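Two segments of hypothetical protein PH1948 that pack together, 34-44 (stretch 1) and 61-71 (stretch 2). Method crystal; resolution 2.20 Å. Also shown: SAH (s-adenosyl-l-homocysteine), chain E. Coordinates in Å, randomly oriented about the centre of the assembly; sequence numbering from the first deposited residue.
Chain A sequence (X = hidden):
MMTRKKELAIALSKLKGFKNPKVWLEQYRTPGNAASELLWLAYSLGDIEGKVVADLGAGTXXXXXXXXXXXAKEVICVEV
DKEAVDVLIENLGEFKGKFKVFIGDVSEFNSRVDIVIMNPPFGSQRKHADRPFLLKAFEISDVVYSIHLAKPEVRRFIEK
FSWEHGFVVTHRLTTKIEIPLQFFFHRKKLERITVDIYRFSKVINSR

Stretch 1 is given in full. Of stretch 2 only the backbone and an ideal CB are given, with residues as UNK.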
# COMPACT_ATOMS: atom_id res chain seq x y z
N ALA A 34 1.61 -10.90 -0.45
CA ALA A 34 1.79 -9.84 0.53
C ALA A 34 0.53 -8.96 0.57
O ALA A 34 0.05 -8.61 1.64
CB ALA A 34 3.02 -8.99 0.18
N ALA A 35 0.02 -8.63 -0.61
CA ALA A 35 -1.19 -7.80 -0.72
C ALA A 35 -2.35 -8.46 0.03
O ALA A 35 -3.09 -7.79 0.76
CB ALA A 35 -1.55 -7.61 -2.17
N SER A 36 -2.51 -9.77 -0.19
CA SER A 36 -3.56 -10.57 0.46
C SER A 36 -3.41 -10.51 1.97
O SER A 36 -4.39 -10.35 2.67
CB SER A 36 -3.47 -12.05 0.06
OG SER A 36 -3.79 -12.20 -1.30
N GLU A 37 -2.19 -10.69 2.46
CA GLU A 37 -1.92 -10.66 3.90
C GLU A 37 -2.33 -9.33 4.51
O GLU A 37 -3.06 -9.27 5.51
CB GLU A 37 -0.43 -10.86 4.18
CG GLU A 37 0.07 -12.29 4.01
CD GLU A 37 -0.36 -13.23 5.15
OE1 GLU A 37 0.14 -14.37 5.17
OE2 GLU A 37 -1.17 -12.84 6.02
N LEU A 38 -1.85 -8.24 3.91
CA LEU A 38 -2.15 -6.92 4.44
C LEU A 38 -3.65 -6.67 4.46
O LEU A 38 -4.19 -6.23 5.48
CB LEU A 38 -1.42 -5.84 3.62
CG LEU A 38 -1.66 -4.37 3.99
CD1 LEU A 38 -0.55 -3.49 3.39
CD2 LEU A 38 -3.04 -3.92 3.49
N LEU A 39 -4.32 -6.94 3.34
CA LEU A 39 -5.76 -6.72 3.20
C LEU A 39 -6.62 -7.60 4.09
O LEU A 39 -7.60 -7.13 4.67
CB LEU A 39 -6.17 -6.89 1.73
CG LEU A 39 -5.72 -5.79 0.77
CD1 LEU A 39 -5.86 -6.27 -0.66
CD2 LEU A 39 -6.56 -4.55 1.00
N TRP A 40 -6.27 -8.88 4.19
CA TRP A 40 -7.05 -9.78 5.02
C TRP A 40 -6.95 -9.35 6.47
O TRP A 40 -7.93 -9.35 7.19
CB TRP A 40 -6.57 -11.22 4.87
CG TRP A 40 -7.63 -12.15 5.29
CD1 TRP A 40 -7.71 -12.84 6.47
CD2 TRP A 40 -8.84 -12.43 4.58
NE1 TRP A 40 -8.90 -13.53 6.54
CE2 TRP A 40 -9.61 -13.30 5.39
CE3 TRP A 40 -9.35 -12.04 3.33
CZ2 TRP A 40 -10.87 -13.77 4.99
CZ3 TRP A 40 -10.59 -12.50 2.94
CH2 TRP A 40 -11.34 -13.36 3.77
N LEU A 41 -5.74 -8.98 6.89
CA LEU A 41 -5.52 -8.52 8.25
C LEU A 41 -6.41 -7.31 8.53
O LEU A 41 -7.14 -7.27 9.53
CB LEU A 41 -4.06 -8.13 8.46
CG LEU A 41 -3.76 -7.39 9.77
CD1 LEU A 41 -4.11 -8.30 10.95
CD2 LEU A 41 -2.30 -6.99 9.82
N ALA A 42 -6.35 -6.32 7.64
CA ALA A 42 -7.15 -5.11 7.80
C ALA A 42 -8.63 -5.46 7.79
O ALA A 42 -9.40 -4.94 8.58
CB ALA A 42 -6.85 -4.12 6.67
N TYR A 43 -9.03 -6.33 6.87
CA TYR A 43 -10.43 -6.71 6.78
C TYR A 43 -10.89 -7.41 8.05
O TYR A 43 -11.93 -7.07 8.61
CB TYR A 43 -10.66 -7.61 5.56
CG TYR A 43 -12.04 -8.20 5.47
CD1 TYR A 43 -12.32 -9.46 6.00
CD2 TYR A 43 -13.09 -7.49 4.89
CE1 TYR A 43 -13.60 -10.01 5.94
CE2 TYR A 43 -14.38 -8.02 4.83
CZ TYR A 43 -14.62 -9.27 5.36
OH TYR A 43 -15.89 -9.80 5.31
N SER A 44 -10.08 -8.35 8.54
CA SER A 44 -10.42 -9.09 9.74
C SER A 44 -10.53 -8.22 10.99
O SER A 44 -11.20 -8.60 11.95
CB SER A 44 -9.40 -10.20 9.99
OG SER A 44 -8.19 -9.64 10.47
N UNK A 61 -2.84 -0.31 -8.72
CA UNK A 61 -4.09 -0.52 -8.00
C UNK A 61 -4.35 -1.87 -7.35
O UNK A 61 -5.49 -2.17 -7.03
CB UNK A 61 -5.24 -0.25 -8.97
N UNK A 62 -3.32 -2.67 -7.11
CA UNK A 62 -3.54 -3.99 -6.48
C UNK A 62 -4.21 -3.86 -5.12
O UNK A 62 -5.23 -4.52 -4.86
CB UNK A 62 -2.21 -4.74 -6.33
N UNK A 63 -3.65 -3.02 -4.24
CA UNK A 63 -4.21 -2.83 -2.91
C UNK A 63 -5.60 -2.21 -2.97
O UNK A 63 -6.50 -2.59 -2.21
CB UNK A 63 -3.28 -1.95 -2.07
N UNK A 64 -5.78 -1.26 -3.88
CA UNK A 64 -7.05 -0.58 -4.05
C UNK A 64 -8.14 -1.56 -4.48
O UNK A 64 -9.25 -1.55 -3.94
CB UNK A 64 -6.91 0.55 -5.07
N UNK A 65 -7.80 -2.38 -5.47
CA UNK A 65 -8.74 -3.38 -5.99
C UNK A 65 -9.17 -4.34 -4.87
O UNK A 65 -10.37 -4.59 -4.68
CB UNK A 65 -8.11 -4.16 -7.15
N UNK A 66 -8.19 -4.84 -4.12
CA UNK A 66 -8.47 -5.75 -3.03
C UNK A 66 -9.39 -5.13 -1.99
O UNK A 66 -10.32 -5.78 -1.50
CB UNK A 66 -7.16 -6.20 -2.37
N UNK A 67 -9.13 -3.87 -1.66
CA UNK A 67 -9.94 -3.16 -0.67
C UNK A 67 -11.38 -3.05 -1.16
O UNK A 67 -12.31 -3.32 -0.40
CB UNK A 67 -9.36 -1.77 -0.39
N UNK A 68 -11.55 -2.64 -2.41
CA UNK A 68 -12.88 -2.51 -2.99
C UNK A 68 -13.54 -3.89 -2.97
O UNK A 68 -14.70 -4.04 -2.61
CB UNK A 68 -12.82 -1.94 -4.41
N UNK A 69 -12.77 -4.89 -3.38
CA UNK A 69 -13.23 -6.27 -3.42
C UNK A 69 -13.70 -6.70 -2.03
O UNK A 69 -14.67 -7.45 -1.88
CB UNK A 69 -12.12 -7.19 -3.93
N UNK A 70 -13.02 -6.21 -0.99
CA UNK A 70 -13.38 -6.57 0.37
C UNK A 70 -14.41 -5.65 1.01
O UNK A 70 -14.63 -5.71 2.21
CB UNK A 70 -12.12 -6.59 1.24
N UNK A 71 -15.05 -4.79 0.22
CA UNK A 71 -16.09 -3.94 0.75
C UNK A 71 -15.80 -2.52 1.17
O UNK A 71 -16.60 -1.92 1.90
CB UNK A 71 -16.68 -4.65 1.97
N SAH E . 1.58 -1.57 -7.84
CA SAH E . 1.67 -1.44 -6.37
CB SAH E . 2.38 -0.10 -6.08
CG SAH E . 3.83 -0.42 -6.01
SD SAH E . 5.12 0.82 -5.75
C SAH E . 0.27 -1.55 -5.84
O SAH E . -0.60 -2.12 -6.56
OXT SAH E . 0.11 -1.05 -4.68
C5' SAH E . 4.32 2.27 -5.12
C4' SAH E . 4.05 3.46 -6.06
O4' SAH E . 4.54 4.68 -5.44
C3' SAH E . 4.80 3.46 -7.40
O3' SAH E . 3.79 3.07 -8.35
C2' SAH E . 5.21 4.92 -7.66
O2' SAH E . 4.99 5.54 -8.90
C1' SAH E . 4.60 5.66 -6.45
N9 SAH E . 5.39 6.78 -5.97
C8 SAH E . 6.76 6.93 -5.83
N7 SAH E . 7.12 8.08 -5.33
C5 SAH E . 5.92 8.75 -5.12
C6 SAH E . 5.59 10.03 -4.60
N6 SAH E . 6.54 10.90 -4.17
N1 SAH E . 4.28 10.42 -4.52
C2 SAH E . 3.33 9.55 -4.94
N3 SAH E . 3.51 8.31 -5.45
C4 SAH E . 4.84 7.96 -5.51

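Stretch 1 is a helix that presents A35, L39 and Y43, one turn apart, to a second helix whose axis passes within 10.0 Å at 40°. That face offers methyl groups and an aromatic ring but no charge, so apolar side chains are expected opposite it.

Position 61 lies just before the helix, and an ideal CB there would have nothing of stretch 1 within 5.5 Å. Its positive phi (90°) favours glycine, and the residue is G61, the N-cap.

At position 62 CA-to-CB points sideways, with the ideal CB 5.1 Å from A35 CB. A small or medium apolar group would fill that gap. The residue is V62, whose CG1 lies 3.8 Å from A35 CB; its backbone N donates a hydrogen bond to SAH O (2.8 Å).

Position 63 also points sideways, and its ideal CB is 5.2 Å from L39 CD2. A side chain long enough to bend back could reach A35 and L39; leucine, methionine or isoleucine would be reasonable. L63 (m, t) does so, placing CD2 3.9 Å from A35 CB and 4.4 Å from L39 CD1.

Positions 64 and 65 point away and sideways, and stretch 1 sets no requirement at either. They are S64 and Y65, whose OG and OH form hydrogen bonds elsewhere in the structure.

Position 66 points straight at stretch 1, where the L39 side chain already occupies the space: an ideal CB would sit 2.2 Å from L39 CD1, a clash. With L39 as placed, only glycine fits. G66 lets the leucine pack directly on the backbone, L39 CD1 to G66 CA being 3.6 Å.

At position 67 the ideal CB lies 4.2 Å from L39 CD2, already in contact, so a small apolar residue suffices. A67 supplies just that methyl.

The CB positions at 68 and 69 are out of reach of stretch 1, which leaves the choice open. Both are leucines, L68 and L69, and neither touches it.

Position 70, the first to leave helical angles, points toward stretch 1, its ideal CB 3.9 Å from Y43 CD2. A branched or long apolar side chain could cover the L39–Y43 turn. L70 has the largest area covered in the contact: its CD2 lies 3.9 Å from L39 CB and 3.8 Å from Y43 CB, while L70 O approaches the edge of the Y43 ring, 3.5 Å from CE2.

Position 71 has a phi of 98°, and a CB would jam against the preceding carbonyl O. This calls for glycine, and the residue is G71.

Stretch 2 (61-71) GVLSYGALLLG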
# COMPACT_ATOMS: atom_id res chain seq x y z
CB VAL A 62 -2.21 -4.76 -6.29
CG1 VAL A 62 -2.46 -6.02 -5.48
CG2 VAL A 62 -1.61 -5.13 -7.64
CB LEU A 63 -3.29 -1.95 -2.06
CG LEU A 63 -1.93 -2.54 -1.71
CD1 LEU A 63 -1.20 -1.61 -0.76
CD2 LEU A 63 -2.11 -3.93 -1.04
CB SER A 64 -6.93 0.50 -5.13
OG SER A 64 -6.07 1.54 -4.71
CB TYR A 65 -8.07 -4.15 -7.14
CG TYR A 65 -8.96 -5.14 -7.85
CD1 TYR A 65 -9.06 -6.46 -7.42
CD2 TYR A 65 -9.70 -4.75 -8.96
CE1 TYR A 65 -9.86 -7.38 -8.08
CE2 TYR A 65 -10.51 -5.66 -9.64
CZ TYR A 65 -10.58 -6.97 -9.19
OH TYR A 65 -11.35 -7.88 -9.87
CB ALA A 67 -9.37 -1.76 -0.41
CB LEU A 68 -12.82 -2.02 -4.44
CG LEU A 68 -12.82 -0.53 -4.81
CD1 LEU A 68 -13.82 0.25 -3.96
CD2 LEU A 68 -11.45 0.01 -4.62
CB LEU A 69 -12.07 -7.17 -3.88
CG LEU A 69 -12.35 -8.54 -4.49
CD1 LEU A 69 -12.99 -9.44 -3.46
CD2 LEU A 69 -13.24 -8.38 -5.72
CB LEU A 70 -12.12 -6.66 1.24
CG LEU A 70 -11.40 -8.01 1.33
CD1 LEU A 70 -11.37 -8.70 -0.00
CD2 LEU A 70 -10.00 -7.80 1.86
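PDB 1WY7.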